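Local atomic coordinates of structural protein (unclassified Rudivirus, PDB entry 6WQ0), a protein that self-assembles into a helical, filamentous nucleocapsid, wrapping around the viral DNA and holding it in the A-form. Residues 64-69 with 114-119. Sequence-based numbering, arbitrary orientation.
Sequences TQYGVT and NPEILD
In both Y66 and I117 the gamma carbon lies anti to the carbonyl carbon and beside the backbone N (chi1 -83° for CG of Y66, -45° for CG1 of I117), which sends the two side chains toward one another. They run antiparallel alongside each other, with CD2 of the Y66 ring 4.0 Å from I117 CG1, an oblique approach. I117 runs on extended beyond CG1, taking its CD1 methyl to V68. There the two meet tip to tip, V68 CG2 standing 3.7 Å from I117 CD1. I117 is thus the buried centre of the contact, touched by the ring at CG1 and by the valine at CD1.

E116 comes to the ring from another direction. Its fully extended chain brings the carboxylate to the ring edge, with OE2 3.7 Å from Y66 CE2. The two planes stand nearly perpendicular, 87° apart, and this is van der Waals contact at an exposed margin.

Segment 64-69 leaves helix 50-64, while 114-119 starts helix 115-126. G67 departs from the helical conformation with positive phi, which would press a side chain against the carbonyl O of Y66, so glycine suits the site. In the other segment, N114 is the N-cap of helix 115-126, its OD1 accepting a weak capping hydrogen bond from E116 N at 3.4 Å.

The contact joins the loop between helices 50-64 and 71-89 to the first turn of helix 115-126, near the bound nucleic acid. G67 O accepts a hydrogen bond from N98 ND2 of a second subunit. Helix 71-89 lies against the contact through Y76, which packs on I117 and whose OH is hydrogen-bonded to N114 N, while R73 of the same helix is hydrogen-bonded to V68 O, so the loop sits against both helix 71-89 and helix 115-126.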
loop_
_atom_site.group_PDB
_atom_site.type_symbol
_atom_site.label_atom_id
_atom_site.label_comp_id
_atom_site.label_asym_id
_atom_site.label_seq_id
_atom_site.Cartn_x
_atom_site.Cartn_y
_atom_site.Cartn_z
ATOM N N THR C 64 -8.708 -91.399 14.644
ATOM C CA THR C 64 -7.351 -91.936 14.710
ATOM C C THR C 64 -7.317 -93.325 15.342
ATOM O O THR C 64 -6.387 -94.094 15.089
ATOM C CB THR C 64 -6.439 -90.973 15.470
ATOM O OG1 THR C 64 -6.640 -89.646 14.978
ATOM C CG2 THR C 64 -4.983 -91.335 15.274
ATOM N N GLN C 65 -8.317 -93.670 16.156
ATOM C CA GLN C 65 -8.423 -95.015 16.708
ATOM C C GLN C 65 -8.946 -96.031 15.706
ATOM O O GLN C 65 -8.951 -97.225 16.013
ATOM C CB GLN C 65 -9.341 -95.023 17.926
ATOM C CG GLN C 65 -8.865 -94.181 19.085
ATOM C CD GLN C 65 -9.910 -94.065 20.174
ATOM O OE1 GLN C 65 -10.994 -94.634 20.068
ATOM N NE2 GLN C 65 -9.589 -93.324 21.227
ATOM N N TYR C 66 -9.394 -95.596 14.536
ATOM C CA TYR C 66 -9.932 -96.499 13.536
ATOM C C TYR C 66 -9.100 -96.561 12.265
ATOM O O TYR C 66 -9.438 -97.336 11.366
ATOM C CB TYR C 66 -11.375 -96.103 13.181
ATOM C CG TYR C 66 -12.405 -96.636 14.153
ATOM C CD1 TYR C 66 -12.581 -96.055 15.397
ATOM C CD2 TYR C 66 -13.197 -97.723 13.825
ATOM C CE1 TYR C 66 -13.515 -96.542 16.286
ATOM C CE2 TYR C 66 -14.134 -98.214 14.706
ATOM C CZ TYR C 66 -14.290 -97.620 15.935
ATOM O OH TYR C 66 -15.223 -98.111 16.817
ATOM N N GLY C 67 -8.032 -95.777 12.162
ATOM C CA GLY C 67 -7.141 -95.855 11.027
ATOM C C GLY C 67 -7.533 -95.024 9.834
ATOM O O GLY C 67 -7.048 -95.290 8.731
ATOM N N VAL C 68 -8.379 -94.020 10.013
ATOM C CA VAL C 68 -8.884 -93.224 8.903
ATOM C C VAL C 68 -7.933 -92.064 8.652
ATOM O O VAL C 68 -7.580 -91.327 9.578
ATOM C CB VAL C 68 -10.308 -92.721 9.188
ATOM C CG1 VAL C 68 -10.862 -92.020 7.978
ATOM C CG2 VAL C 68 -11.209 -93.872 9.582
ATOM N N THR C 69 -7.517 -91.905 7.397
ATOM C CA THR C 69 -6.580 -90.866 6.999
ATOM C C THR C 69 -7.081 -90.188 5.732
ATOM O O THR C 69 -7.894 -90.743 4.993
ATOM C CB THR C 69 -5.172 -91.435 6.764
ATOM O OG1 THR C 69 -5.212 -92.407 5.715
ATOM C CG2 THR C 69 -4.641 -92.094 8.014
ATOM N N ASN C 114 -18.874 -95.881 6.424
ATOM C CA ASN C 114 -18.860 -97.111 7.207
ATOM C C ASN C 114 -19.842 -96.998 8.365
ATOM O O ASN C 114 -19.753 -96.047 9.149
ATOM C CB ASN C 114 -17.463 -97.383 7.744
ATOM C CG ASN C 114 -17.256 -98.825 8.151
ATOM O OD1 ASN C 114 -18.206 -99.576 8.341
ATOM N ND2 ASN C 114 -16.003 -99.216 8.296
ATOM N N PRO C 115 -20.788 -97.929 8.500
ATOM C CA PRO C 115 -21.722 -97.855 9.637
ATOM C C PRO C 115 -21.042 -97.908 10.995
ATOM O O PRO C 115 -21.502 -97.251 11.935
ATOM C CB PRO C 115 -22.632 -99.068 9.409
ATOM C CG PRO C 115 -22.553 -99.329 7.954
ATOM C CD PRO C 115 -21.160 -98.987 7.548
ATOM N N GLU C 116 -19.954 -98.670 11.124
ATOM C CA GLU C 116 -19.269 -98.796 12.406
ATOM C C GLU C 116 -18.658 -97.470 12.852
ATOM O O GLU C 116 -18.818 -97.059 14.008
ATOM C CB GLU C 116 -18.197 -99.877 12.303
ATOM C CG GLU C 116 -17.446 -100.147 13.587
ATOM C CD GLU C 116 -16.389 -101.218 13.420
ATOM O OE1 GLU C 116 -16.230 -101.724 12.289
ATOM O OE2 GLU C 116 -15.715 -101.554 14.415
ATOM N N ILE C 117 -17.958 -96.784 11.948
ATOM C CA ILE C 117 -17.367 -95.499 12.300
ATOM C C ILE C 117 -18.445 -94.441 12.497
ATOM O O ILE C 117 -18.291 -93.541 13.330
ATOM C CB ILE C 117 -16.340 -95.081 11.236
ATOM C CG1 ILE C 117 -15.459 -96.271 10.869
ATOM C CG2 ILE C 117 -15.485 -93.935 11.737
ATOM C CD1 ILE C 117 -14.323 -95.923 9.962
ATOM N N LEU C 118 -19.549 -94.525 11.755
ATOM C CA LEU C 118 -20.659 -93.608 11.994
ATOM C C LEU C 118 -21.230 -93.796 13.393
ATOM O O LEU C 118 -21.547 -92.817 14.079
ATOM C CB LEU C 118 -21.743 -93.804 10.937
ATOM C CG LEU C 118 -21.452 -93.236 9.549
ATOM C CD1 LEU C 118 -22.699 -93.256 8.705
ATOM C CD2 LEU C 118 -20.914 -91.832 9.654
ATOM N N ASP C 119 -21.348 -95.048 13.839
ATOM C CA ASP C 119 -21.795 -95.314 15.201
ATOM C C ASP C 119 -20.809 -94.772 16.226
ATOM O O ASP C 119 -21.216 -94.207 17.244
ATOM C CB ASP C 119 -22.007 -96.811 15.408
ATOM C CG ASP C 119 -23.122 -97.360 14.559
ATOM O OD1 ASP C 119 -23.746 -96.574 13.822
ATOM O OD2 ASP C 119 -23.377 -98.578 14.624
#